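Side-chain contacts in chorismate synthase (Campylobacter jejuni, PDB 1SQ1), which probably catalyses the loss of phosphate from 5-enolpyruvylshikimate-3-phosphate to give chorismate, with reduced FMN as cofactor: residues 175-180 / 184-189; 157-162 / 190-195; 259-264 / 271-276; 168-173 / 208-213; 19-24 / 124-129. All coordinates share one frame; numbering follows the deposited sequence.

Along the chain contact 5 comes first; the segments of contacts 2 and 4 then alternate between residues 157 and 213, with contact 1 falling inside both spans, and contact 3 closes the series. Contacts 1, 2 and 4 touch one another: the centres of contacts 1 and 2 are about 9 Å apart on the shared helix 186-198, and those of contacts 1 and 4 about 14 Å. Contacts 2 and 4 reach the same antiparallel sheet, through strands 159-160 and 205-212, so this group joins helices 170-175 and 186-198 to it. Contact 5 belongs to the other sheet, through strand 21-26; its centre lies about 39 Å from that of contact 3, on the opposite side of the chain's centre. Contacts 2, 3 and 5 also meet other subunits of the tetramer.

Contact 1 (175-180 / 184-189); sequences KSEIFC and KLESDF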
# COMPACT_ATOMS: atom_id res chain seq x y z
N LYS A 175 13.97 37.07 -3.59
CA LYS A 175 14.43 38.17 -2.76
C LYS A 175 13.34 38.81 -1.88
O LYS A 175 13.64 39.55 -0.95
CB LYS A 175 15.09 39.23 -3.66
CG LYS A 175 16.01 40.23 -2.93
CD LYS A 175 17.26 39.56 -2.34
CE LYS A 175 18.18 40.57 -1.63
NZ LYS A 175 18.65 41.68 -2.52
N SER A 176 12.07 38.51 -2.18
CA SER A 176 10.95 39.04 -1.42
C SER A 176 10.75 38.35 -0.07
O SER A 176 10.91 37.13 0.06
CB SER A 176 9.65 38.92 -2.20
OG SER A 176 8.55 39.29 -1.39
N GLU A 177 10.36 39.14 0.93
CA GLU A 177 10.13 38.62 2.26
C GLU A 177 8.84 37.81 2.27
O GLU A 177 8.59 37.06 3.21
CB GLU A 177 10.00 39.75 3.28
CG GLU A 177 11.00 40.88 3.08
CD GLU A 177 10.42 42.03 2.26
OE1 GLU A 177 9.87 41.78 1.16
OE2 GLU A 177 10.52 43.20 2.72
N ILE A 178 8.03 37.97 1.23
CA ILE A 178 6.77 37.23 1.16
C ILE A 178 6.63 36.40 -0.11
O ILE A 178 5.55 35.88 -0.41
CB ILE A 178 5.55 38.19 1.32
CG1 ILE A 178 5.62 39.33 0.31
CG2 ILE A 178 5.52 38.75 2.73
CD1 ILE A 178 4.41 40.25 0.35
N PHE A 179 7.72 36.27 -0.86
CA PHE A 179 7.74 35.48 -2.09
C PHE A 179 6.83 36.04 -3.18
O PHE A 179 6.34 35.29 -4.03
CB PHE A 179 7.36 34.03 -1.79
CG PHE A 179 8.10 33.43 -0.61
CD1 PHE A 179 7.41 33.01 0.52
CD2 PHE A 179 9.49 33.33 -0.63
CE1 PHE A 179 8.09 32.49 1.63
CE2 PHE A 179 10.18 32.81 0.48
CZ PHE A 179 9.48 32.40 1.60
N CYS A 180 6.63 37.35 -3.16
CA CYS A 180 5.79 38.02 -4.15
C CYS A 180 6.26 37.71 -5.58
O CYS A 180 7.46 37.69 -5.84
CB CYS A 180 5.83 39.53 -3.91
SG CYS A 180 4.84 40.53 -5.06
N LYS A 184 4.65 44.78 -8.64
CA LYS A 184 3.75 45.93 -8.64
C LYS A 184 2.75 45.86 -7.48
O LYS A 184 2.16 46.87 -7.08
CB LYS A 184 3.01 46.01 -9.98
CG LYS A 184 1.92 47.07 -10.05
CD LYS A 184 2.45 48.49 -9.83
CE LYS A 184 1.32 49.52 -9.98
NZ LYS A 184 1.79 50.93 -9.97
N LEU A 185 2.56 44.66 -6.93
CA LEU A 185 1.63 44.47 -5.82
C LEU A 185 2.34 44.07 -4.53
O LEU A 185 1.70 43.84 -3.51
CB LEU A 185 0.58 43.41 -6.18
CG LEU A 185 -0.59 43.78 -7.10
CD1 LEU A 185 -0.14 44.71 -8.20
CD2 LEU A 185 -1.18 42.50 -7.68
N GLU A 186 3.67 44.00 -4.57
CA GLU A 186 4.42 43.59 -3.39
C GLU A 186 4.19 44.50 -2.18
O GLU A 186 4.31 44.06 -1.04
CB GLU A 186 5.92 43.52 -3.73
CG GLU A 186 6.75 42.69 -2.77
CD GLU A 186 7.71 43.53 -1.95
OE1 GLU A 186 8.55 42.94 -1.22
OE2 GLU A 186 7.63 44.77 -2.02
N SER A 187 3.85 45.76 -2.43
CA SER A 187 3.59 46.70 -1.34
C SER A 187 2.18 46.50 -0.78
O SER A 187 1.95 46.69 0.42
CB SER A 187 3.73 48.15 -1.82
OG SER A 187 2.56 48.57 -2.51
N ASP A 188 1.24 46.13 -1.64
CA ASP A 188 -0.14 45.91 -1.23
C ASP A 188 -0.27 44.63 -0.41
O ASP A 188 -1.00 44.59 0.59
CB ASP A 188 -1.07 45.83 -2.44
CG ASP A 188 -1.00 47.08 -3.31
OD1 ASP A 188 -2.08 47.60 -3.69
OD2 ASP A 188 0.13 47.53 -3.60
N PHE A 189 0.43 43.58 -0.83
CA PHE A 189 0.37 42.34 -0.08
C PHE A 189 0.84 42.63 1.35
O PHE A 189 0.14 42.30 2.31
CB PHE A 189 1.25 41.27 -0.72
CG PHE A 189 0.81 40.84 -2.09
CD1 PHE A 189 -0.50 41.05 -2.52
CD2 PHE A 189 1.69 40.20 -2.95
CE1 PHE A 189 -0.92 40.65 -3.78
CE2 PHE A 189 1.28 39.80 -4.22
CZ PHE A 189 -0.02 40.01 -4.63
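In the connection between helices 170-175 and 186-198, Cys180 presses against the first turn of the second helix, between Glu186 and Phe189. Its SG is turned anti to the backbone N (chi1 180°), which carries it across to Glu186 CB at 3.4 Å and Phe189 CE2 at 3.7 Å. The sulfur approaches the ring obliquely, 4.8 Å from SG to the Phe189 centroid, a Cys sulfur-aromatic contact. Ile178 comes in at the ring edge, near its plane, and its CD1 reaches Phe189 CB at 3.5 Å. The polar end holds a like-charged pair, Glu177 OE1 and Glu186 OE1, modelled 3.0 Å apart; the two side chains cross at about a right angle, with their carboxylate planes 22° from each other. Lys190, one turn further along the helix, forms salt bridges to OE2 of Glu177 and OE1 of Glu186, and so probably balances their charge. The loop's own shape is held from Ser176, just past the end of the first helix. Its OG accepts from Ile178 N at 3.0 Å and, weakly, from Cys180 N; the bond to the amide two residues on is that of an ST turn.

Contact 2 (157-162 / 190-195); sequences GTFVSN and KNEILN
Phe159 and Gly157 meet a single side chain, Glu192, where strand 159-160, an outermost strand, within this chain, of an antiparallel sheet, faces helix 186-198. The apolar part of the contact is carried by the stem of the glutamate: its CB lies 3.8 Å from both CD2 and CE2 of the Phe159 ring, and the two side chains are set slantwise to each other. With CG anti to the backbone N (chi1 170°), the chain leads outward from the helix and, bent at chi2, takes the carboxylate to Gly157 and the edge of Phe159.

The polar part involves no hydrogen bond between the two segments. The carboxylate plane stands 72° from the ring plane, and its OE2 sits at the ring's edge, near the ring plane, where the C-H groups carry partial positive charge. OE2 also has a long, weak ion pair with Arg255 of the second subunit, so this corner faces a neighbour in the tetramer. Val156 and Val203 also pack against Glu192.

Within the strand segment, Thr158 OG1 is over the centre of one face of the Phe159 ring. The other carboxylate oxygen, Glu192 OE1, approaches the backbone of Gly157, 3.8 Å from its CA.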
# COMPACT_ATOMS: atom_id res chain seq x y z
N GLY A 157 -5.43 38.52 -0.14
CA GLY A 157 -6.66 39.24 0.10
C GLY A 157 -7.33 39.55 -1.22
O GLY A 157 -7.38 38.70 -2.11
N THR A 158 -7.84 40.77 -1.34
CA THR A 158 -8.51 41.22 -2.55
C THR A 158 -7.49 41.63 -3.63
O THR A 158 -7.86 41.97 -4.76
CB THR A 158 -9.47 42.40 -2.22
OG1 THR A 158 -8.74 43.48 -1.62
CG2 THR A 158 -10.53 41.95 -1.23
N PHE A 159 -6.21 41.57 -3.29
CA PHE A 159 -5.13 41.91 -4.22
C PHE A 159 -4.65 40.66 -4.94
O PHE A 159 -3.93 39.85 -4.36
CB PHE A 159 -3.97 42.53 -3.45
CG PHE A 159 -4.34 43.76 -2.70
CD1 PHE A 159 -4.64 44.93 -3.39
CD2 PHE A 159 -4.47 43.74 -1.32
CE1 PHE A 159 -5.06 46.07 -2.72
CE2 PHE A 159 -4.88 44.87 -0.64
CZ PHE A 159 -5.18 46.04 -1.34
N VAL A 160 -5.04 40.50 -6.19
CA VAL A 160 -4.62 39.32 -6.94
C VAL A 160 -3.95 39.68 -8.28
O VAL A 160 -4.61 40.13 -9.21
CB VAL A 160 -5.83 38.39 -7.20
CG1 VAL A 160 -5.34 37.03 -7.66
CG2 VAL A 160 -6.65 38.26 -5.94
N SER A 161 -2.64 39.46 -8.37
CA SER A 161 -1.90 39.78 -9.59
C SER A 161 -2.59 39.26 -10.83
O SER A 161 -2.93 38.08 -10.91
CB SER A 161 -0.49 39.20 -9.56
OG SER A 161 0.07 39.21 -10.88
N ASN A 162 -2.77 40.14 -11.80
CA ASN A 162 -3.41 39.74 -13.04
C ASN A 162 -2.37 39.71 -14.18
O ASN A 162 -2.59 40.27 -15.25
CB ASN A 162 -4.55 40.70 -13.36
CG ASN A 162 -4.06 42.12 -13.61
OD1 ASN A 162 -3.04 42.53 -13.06
ND2 ASN A 162 -4.80 42.87 -14.44
N LYS A 190 2.01 43.25 1.48
CA LYS A 190 2.58 43.56 2.79
C LYS A 190 1.62 44.32 3.68
O LYS A 190 1.40 43.98 4.84
CB LYS A 190 3.87 44.37 2.63
CG LYS A 190 5.00 43.59 1.99
CD LYS A 190 6.25 44.43 1.90
CE LYS A 190 7.41 43.61 1.36
NZ LYS A 190 8.66 44.42 1.26
N ASN A 191 1.07 45.39 3.11
CA ASN A 191 0.12 46.25 3.77
C ASN A 191 -1.09 45.43 4.19
O ASN A 191 -1.50 45.46 5.35
CB ASN A 191 -0.28 47.37 2.81
CG ASN A 191 -1.62 47.95 3.13
OD1 ASN A 191 -2.49 48.05 2.26
ND2 ASN A 191 -1.81 48.34 4.38
N GLU A 192 -1.66 44.69 3.24
CA GLU A 192 -2.84 43.85 3.48
C GLU A 192 -2.58 42.88 4.63
O GLU A 192 -3.46 42.65 5.47
CB GLU A 192 -3.21 43.06 2.22
CG GLU A 192 -4.27 41.98 2.42
CD GLU A 192 -5.64 42.55 2.71
OE1 GLU A 192 -6.59 41.77 2.94
OE2 GLU A 192 -5.78 43.79 2.70
N ILE A 193 -1.38 42.32 4.67
CA ILE A 193 -0.99 41.37 5.71
C ILE A 193 -0.83 42.10 7.04
O ILE A 193 -1.39 41.69 8.06
CB ILE A 193 0.34 40.66 5.34
CG1 ILE A 193 0.09 39.68 4.19
CG2 ILE A 193 0.93 39.95 6.57
CD1 ILE A 193 1.33 38.95 3.70
N LEU A 194 -0.06 43.18 7.03
CA LEU A 194 0.16 43.98 8.23
C LEU A 194 -1.22 44.40 8.77
O LEU A 194 -1.53 44.18 9.95
CB LEU A 194 1.00 45.21 7.88
CG LEU A 194 2.14 45.61 8.82
CD1 LEU A 194 2.88 46.79 8.22
CD2 LEU A 194 1.60 45.96 10.20
N ASN A 195 -2.05 44.99 7.91
CA ASN A 195 -3.37 45.41 8.32
C ASN A 195 -4.10 44.26 8.98
O ASN A 195 -4.70 44.42 10.04
CB ASN A 195 -4.18 45.91 7.12
CG ASN A 195 -5.49 46.55 7.53
OD1 ASN A 195 -5.50 47.61 8.15
ND2 ASN A 195 -6.60 45.90 7.19

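Contact 3 (259-264 / 271-276); sequences NNDALK and NHSGGI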
# COMPACT_ATOMS: atom_id res chain seq x y z
N ASN A 259 -8.81 25.71 -25.82
CA ASN A 259 -8.04 25.04 -24.77
C ASN A 259 -7.03 24.05 -25.35
O ASN A 259 -5.97 23.82 -24.76
CB ASN A 259 -8.99 24.29 -23.83
CG ASN A 259 -8.45 24.22 -22.42
OD1 ASN A 259 -8.11 25.24 -21.83
ND2 ASN A 259 -8.37 23.02 -21.87
N ASN A 260 -7.38 23.48 -26.49
CA ASN A 260 -6.54 22.50 -27.18
C ASN A 260 -5.10 22.96 -27.34
O ASN A 260 -4.84 24.06 -27.82
CB ASN A 260 -7.16 22.19 -28.56
CG ASN A 260 -6.15 21.62 -29.55
OD1 ASN A 260 -5.42 20.67 -29.25
ND2 ASN A 260 -6.10 22.21 -30.75
N ASP A 261 -4.17 22.12 -26.93
CA ASP A 261 -2.74 22.42 -27.06
C ASP A 261 -2.17 21.50 -28.14
O ASP A 261 -2.01 20.31 -27.91
CB ASP A 261 -2.01 22.16 -25.74
CG ASP A 261 -2.52 23.02 -24.60
OD1 ASP A 261 -2.64 24.24 -24.79
OD2 ASP A 261 -2.79 22.48 -23.51
N ALA A 262 -1.87 22.04 -29.31
CA ALA A 262 -1.33 21.21 -30.38
C ALA A 262 0.16 21.43 -30.59
O ALA A 262 0.76 22.33 -30.00
CB ALA A 262 -2.09 21.45 -31.67
N LEU A 263 0.75 20.59 -31.44
CA LEU A 263 2.17 20.66 -31.77
C LEU A 263 2.43 20.24 -33.22
O LEU A 263 2.89 21.04 -34.04
CB LEU A 263 2.98 19.76 -30.82
CG LEU A 263 2.26 18.62 -30.09
CD1 LEU A 263 1.46 17.76 -31.04
CD2 LEU A 263 3.30 17.78 -29.35
N LYS A 264 2.13 18.97 -33.51
CA LYS A 264 2.29 18.37 -34.84
C LYS A 264 3.74 18.40 -35.34
O LYS A 264 4.11 17.62 -36.24
CB LYS A 264 1.37 19.05 -35.86
CG LYS A 264 1.30 18.37 -37.23
CD LYS A 264 0.67 16.98 -37.16
CE LYS A 264 -0.78 17.05 -36.70
NZ LYS A 264 -1.43 15.70 -36.69
N ASN A 271 0.09 26.04 -23.61
CA ASN A 271 0.22 25.20 -22.41
C ASN A 271 -0.99 25.30 -21.49
O ASN A 271 -0.85 25.42 -20.28
CB ASN A 271 1.49 25.58 -21.62
CG ASN A 271 1.82 24.56 -20.54
OD1 ASN A 271 1.55 23.37 -20.69
ND2 ASN A 271 2.44 25.02 -19.46
N HIS A 272 -2.18 25.24 -22.08
CA HIS A 272 -3.40 25.34 -21.30
C HIS A 272 -3.54 24.20 -20.31
O HIS A 272 -4.07 24.37 -19.22
CB HIS A 272 -4.61 25.34 -22.22
CG HIS A 272 -4.68 26.56 -23.09
ND1 HIS A 272 -4.67 27.83 -22.57
CD2 HIS A 272 -4.78 26.69 -24.43
CE1 HIS A 272 -4.76 28.70 -23.56
NE2 HIS A 272 -4.83 28.04 -24.70
N SER A 273 -3.04 23.04 -20.72
CA SER A 273 -3.08 21.83 -19.91
C SER A 273 -2.32 21.93 -18.59
O SER A 273 -2.56 21.15 -17.68
CB SER A 273 -2.51 20.67 -20.72
OG SER A 273 -1.15 20.91 -21.03
N GLY A 274 -1.41 22.89 -18.48
CA GLY A 274 -0.65 23.01 -17.25
C GLY A 274 0.53 22.06 -17.16
O GLY A 274 1.25 22.06 -16.16
N GLY A 275 0.73 21.25 -18.20
CA GLY A 275 1.85 20.32 -18.23
C GLY A 275 1.50 18.87 -17.95
O GLY A 275 2.38 18.04 -17.71
N ILE A 276 0.21 18.57 -18.01
CA ILE A 276 -0.30 17.23 -17.74
C ILE A 276 -1.43 16.90 -18.72
O ILE A 276 -2.32 17.71 -18.93
CB ILE A 276 -0.87 17.16 -16.31
CG1 ILE A 276 0.23 17.48 -15.29
CG2 ILE A 276 -1.49 15.78 -16.05
CD1 ILE A 276 -0.22 17.37 -13.86
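Asp261 reaches across to His272 and Ser273, two residues inside the type I beta turn that runs from Asn271 to Gly274. Both segments belong to the connection from helix 256-259 to strand 276-277, whose ends Asp261 joins. Its CB leaves the backbone toward that turn, and with CG anti to the carbonyl carbon (chi1 -61°) the carboxylate is laid against the turn's amides; CG itself is 3.4 Å from His272 N. At the tip the two oxygens divide the work. OD1 accepts from His272 N at 2.9 Å, a fairly straight bond (158° at the hydrogen) that arrives on the syn side but 28° out of the carboxylate plane. The same oxygen is hydrogen-bonded by the hydroxyl of Ser270, just ahead of the turn. OD2 uses its syn lone pair for Ser273 N, also at 2.9 Å, and takes a second, weak bond from Ser273 OG at 3.4 Å.

Asn259 also meets His272. The backbone O of Asn259 lies at the imidazole edge, near the ring plane, 3.1 Å from CD2 of His272, while OD1 of the Asn259 side chain approaches His272 CB at 3.5 Å. The ring's ND1 is hydrogen-bonded to Glu247. Close by is the second subunit, whose Lys241 bonds to the carbonyl O of Ser273 and whose Lys293 packs on Asn259.

Gripped by two successive backbone amides and two serine hydroxyls, one of them weakly, the Asp261 carboxylate is probably favoured as an anion, and its bonds to both His272 N and Ser273 N limit how far it can rotate.

Contact 4 (168-173 / 208-213); sequences FDFEFA and FTKVSG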
# COMPACT_ATOMS: atom_id res chain seq x y z
N PHE A 168 5.22 35.88 -13.99
CA PHE A 168 5.48 36.16 -12.59
C PHE A 168 6.99 36.17 -12.37
O PHE A 168 7.70 35.31 -12.89
CB PHE A 168 4.84 35.09 -11.69
CG PHE A 168 3.33 35.09 -11.72
CD1 PHE A 168 2.64 34.04 -12.31
CD2 PHE A 168 2.61 36.12 -11.12
CE1 PHE A 168 1.24 34.03 -12.31
CE2 PHE A 168 1.22 36.10 -11.12
CZ PHE A 168 0.54 35.06 -11.71
N ASP A 169 7.47 37.14 -11.60
CA ASP A 169 8.90 37.27 -11.35
C ASP A 169 9.40 36.39 -10.21
O ASP A 169 9.27 36.74 -9.04
CB ASP A 169 9.24 38.72 -11.04
CG ASP A 169 10.69 39.03 -11.30
OD1 ASP A 169 11.56 38.24 -10.86
OD2 ASP A 169 10.97 40.07 -11.94
N PHE A 170 10.02 35.27 -10.56
CA PHE A 170 10.55 34.37 -9.55
C PHE A 170 11.85 34.92 -8.99
O PHE A 170 12.23 34.61 -7.86
CB PHE A 170 10.78 32.98 -10.15
CG PHE A 170 9.58 32.10 -10.09
CD1 PHE A 170 9.26 31.42 -8.93
CD2 PHE A 170 8.74 31.97 -11.19
CE1 PHE A 170 8.13 30.63 -8.85
CE2 PHE A 170 7.60 31.19 -11.13
CZ PHE A 170 7.29 30.51 -9.96
N GLU A 171 12.54 35.73 -9.78
CA GLU A 171 13.79 36.33 -9.33
C GLU A 171 13.42 37.24 -8.17
O GLU A 171 14.02 37.20 -7.10
CB GLU A 171 14.41 37.12 -10.48
CG GLU A 171 14.81 36.24 -11.67
CD GLU A 171 16.21 35.67 -11.54
OE1 GLU A 171 17.18 36.47 -11.60
OE2 GLU A 171 16.35 34.44 -11.38
N PHE A 172 12.39 38.06 -8.40
CA PHE A 172 11.88 38.98 -7.40
C PHE A 172 11.34 38.16 -6.22
O PHE A 172 11.52 38.52 -5.06
CB PHE A 172 10.76 39.83 -8.02
CG PHE A 172 10.30 40.97 -7.14
CD1 PHE A 172 11.09 42.11 -6.98
CD2 PHE A 172 9.10 40.89 -6.45
CE1 PHE A 172 10.69 43.14 -6.14
CE2 PHE A 172 8.69 41.92 -5.61
CZ PHE A 172 9.48 43.05 -5.45
N ALA A 173 10.68 37.04 -6.53
CA ALA A 173 10.12 36.19 -5.49
C ALA A 173 11.16 35.74 -4.48
O ALA A 173 10.95 35.85 -3.28
CB ALA A 173 9.46 34.97 -6.12
N PHE A 208 1.48 30.13 -6.34
CA PHE A 208 1.80 29.67 -7.69
C PHE A 208 3.04 28.79 -7.70
O PHE A 208 4.13 29.23 -7.34
CB PHE A 208 2.03 30.86 -8.62
CG PHE A 208 2.38 30.47 -10.02
CD1 PHE A 208 1.46 29.81 -10.83
CD2 PHE A 208 3.64 30.76 -10.55
CE1 PHE A 208 1.78 29.44 -12.14
CE2 PHE A 208 3.97 30.39 -11.86
CZ PHE A 208 3.04 29.73 -12.65
N THR A 209 2.88 27.54 -8.11
CA THR A 209 4.01 26.62 -8.17
C THR A 209 4.30 26.26 -9.61
O THR A 209 3.47 25.69 -10.31
CB THR A 209 3.75 25.32 -7.43
OG1 THR A 209 3.39 25.59 -6.07
CG2 THR A 209 4.99 24.47 -7.47
N LYS A 210 5.51 26.60 -10.05
CA LYS A 210 5.93 26.33 -11.41
C LYS A 210 7.04 25.30 -11.39
O LYS A 210 7.96 25.37 -10.57
CB LYS A 210 6.41 27.62 -12.06
CG LYS A 210 7.16 27.43 -13.37
CD LYS A 210 7.03 28.68 -14.23
CE LYS A 210 8.31 28.99 -14.97
NZ LYS A 210 9.36 29.48 -14.02
N VAL A 211 6.96 24.32 -12.29
CA VAL A 211 7.98 23.29 -12.38
C VAL A 211 8.53 23.27 -13.80
O VAL A 211 7.77 23.08 -14.76
CB VAL A 211 7.42 21.90 -12.02
CG1 VAL A 211 8.55 20.90 -11.91
CG2 VAL A 211 6.65 21.98 -10.71
N SER A 212 9.83 23.48 -13.93
CA SER A 212 10.50 23.50 -15.23
C SER A 212 11.41 22.29 -15.40
O SER A 212 11.72 21.59 -14.44
CB SER A 212 11.35 24.76 -15.36
OG SER A 212 12.33 24.77 -14.33
N GLY A 213 11.85 22.06 -16.64
CA GLY A 213 12.71 20.94 -16.93
C GLY A 213 11.95 19.65 -16.70
O GLY A 213 12.49 18.66 -16.21
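One face of the Phe208 ring receives the CD1 corner of Phe168, 3.8 Å above the plane and offset toward the rim, while Phe170 meets the same ring rim to rim. The three form an aromatic cluster where the start of helix 170-175 packs on strand 205-212 of a five-stranded antiparallel sheet. Phe168 and Phe208 have centroids 5.0 Å apart and planes inclined at 43°, so the pair is neither a stack nor edge-to-face. Phe170 is further off, with its side chain roughly perpendicular to that of Phe208, and its CZ comes to 3.7 Å from CD2 of Phe208. The Phe208 ring has its CG anti to the backbone N (chi1 179°), which carries the CD2 side of the ring to where Phe168 and Phe170 reach it. Phe154, from the adjacent strand, extends the cluster on the Phe168 side.

The alternation of the strand separates two layers: Phe208 and Lys210 face helix 170-175, whereas Thr209 points away and packs on the long helix 325-346. The helix start is capped by Asp169, whose OD1 accepts from Phe172 N, the amide coming from well above the carboxylate plane.

Lys210 passes slantwise across Phe170. Its CB is 3.7 Å from CZ of Phe170, and after bends at chi3 and chi4 its NZ returns to 3.8 Å from CE2 of the same ring.

Contact 5 (19-24 / 124-129); sequences VAVGCI and SARESV. With SO4 (sulfate ion), chain C.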
# COMPACT_ATOMS: atom_id res chain seq x y z
N VAL A 19 9.46 20.00 21.23
CA VAL A 19 10.91 20.16 21.30
C VAL A 19 11.49 20.12 19.89
O VAL A 19 12.38 20.90 19.54
CB VAL A 19 11.55 19.05 22.17
CG1 VAL A 19 13.06 19.20 22.18
CG2 VAL A 19 11.00 19.11 23.59
N ALA A 20 10.97 19.20 19.07
CA ALA A 20 11.42 19.06 17.69
C ALA A 20 10.56 18.06 16.90
O ALA A 20 9.88 17.21 17.47
CB ALA A 20 12.88 18.63 17.67
N VAL A 21 10.60 18.19 15.58
CA VAL A 21 9.86 17.30 14.70
C VAL A 21 10.87 16.42 13.96
O VAL A 21 12.08 16.61 14.10
CB VAL A 21 9.04 18.09 13.67
CG1 VAL A 21 8.05 18.99 14.37
CG2 VAL A 21 9.96 18.91 12.79
N GLY A 22 10.38 15.47 13.17
CA GLY A 22 11.28 14.61 12.44
C GLY A 22 10.62 13.92 11.27
O GLY A 22 9.41 13.69 11.29
N CYS A 23 11.40 13.61 10.24
CA CYS A 23 10.86 12.92 9.08
C CYS A 23 11.78 11.79 8.64
O CYS A 23 12.93 11.70 9.08
CB CYS A 23 10.63 13.90 7.92
SG CYS A 23 12.04 14.34 6.91
N ILE A 24 11.24 10.90 7.82
CA ILE A 24 11.99 9.75 7.31
C ILE A 24 11.69 9.67 5.82
O ILE A 24 10.53 9.66 5.41
CB ILE A 24 11.53 8.42 7.98
CG1 ILE A 24 11.65 8.53 9.50
CG2 ILE A 24 12.40 7.27 7.53
CD1 ILE A 24 13.07 8.77 9.99
N SER A 124 0.69 16.49 18.23
CA SER A 124 0.33 16.72 16.83
C SER A 124 1.51 17.25 16.02
O SER A 124 1.59 17.04 14.81
CB SER A 124 -0.81 17.73 16.73
OG SER A 124 -1.99 17.24 17.33
N ALA A 125 2.41 17.94 16.71
CA ALA A 125 3.60 18.55 16.10
C ALA A 125 3.26 19.54 14.96
O ALA A 125 2.09 19.67 14.57
CB ALA A 125 4.56 17.45 15.59
N ARG A 126 4.28 20.24 14.46
CA ARG A 126 4.12 21.19 13.36
C ARG A 126 4.73 20.61 12.07
O ARG A 126 5.78 21.05 11.60
CB ARG A 126 4.79 22.54 13.72
CG ARG A 126 6.27 22.48 14.10
CD ARG A 126 6.70 23.77 14.82
NE ARG A 126 8.10 24.15 14.57
CZ ARG A 126 9.17 23.52 15.06
NH1 ARG A 126 9.03 22.45 15.85
NH2 ARG A 126 10.39 23.95 14.75
N GLU A 127 4.04 19.59 11.52
CA GLU A 127 4.42 18.87 10.31
C GLU A 127 5.11 19.71 9.25
O GLU A 127 6.01 19.23 8.56
CB GLU A 127 3.18 18.20 9.69
CG GLU A 127 1.88 19.00 9.86
CD GLU A 127 1.14 19.29 8.56
OE1 GLU A 127 1.66 20.07 7.73
OE2 GLU A 127 0.03 18.76 8.36
N SER A 128 4.66 20.95 9.12
CA SER A 128 5.20 21.89 8.15
C SER A 128 6.72 21.80 8.03
O SER A 128 7.26 21.72 6.92
CB SER A 128 4.79 23.31 8.57
OG SER A 128 5.28 24.27 7.65
N VAL A 129 7.41 21.80 9.17
CA VAL A 129 8.88 21.72 9.21
C VAL A 129 9.37 20.42 8.57
O VAL A 129 10.33 20.42 7.79
CB VAL A 129 9.40 21.76 10.66
CG1 VAL A 129 10.92 21.61 10.67
CG2 VAL A 129 8.99 23.06 11.32
S SO4 C . 0.50 13.31 20.87
O1 SO4 C . 1.41 12.62 21.82
O2 SO4 C . -0.36 14.26 21.63
O3 SO4 C . 1.32 14.05 19.86
O4 SO4 C . -0.36 12.31 20.17
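Ser124 N donates to O3 of a sulfate ion at 3.0 Å, and the two residues that follow it, Ala125 and Arg126, turn inward to pack on Val21. The sulfate probably came from the crystallisation liquor; Thr74 OG1 of the third subunit binds it too, so it lies between chains. Ser124 is also one of the residues predicted to bind FMN.

Val21 is the side chain that does the touching from the strand, and it works with both branches. CG1 is anti to the carbonyl carbon (chi1 -60°) and faces the loop: it lies 4.0 Å from Ala125 CB and 3.9 Å from Arg126 CG. The arginine then passes across the valine at about a right angle, and its bend at chi3 brings NH1 back to 3.9 Å from the same CG1, obliquely to the guanidinium plane. The other end of that group, NH2, has a long, weak ion pair with Asp60.

The fold element here is the entry to helix 128-143, set against strand 21-26 of an antiparallel sheet. Glu127 occupies the N-cap position and salt-bridges Arg131, while Val129 N bonds back to Arg126 O at 3.0 Å.

Val21 CG2, the second branch, goes to the helix itself, 3.6 Å from both CB and CG1 of Val129. Val129 in turn packs on Val82 of the neighbouring strand and on Arg46, a predicted NADP(+) ligand; NE of Arg46 is hydrogen-bonded to OG of Ser128, on the side of the helix facing helix 325-346.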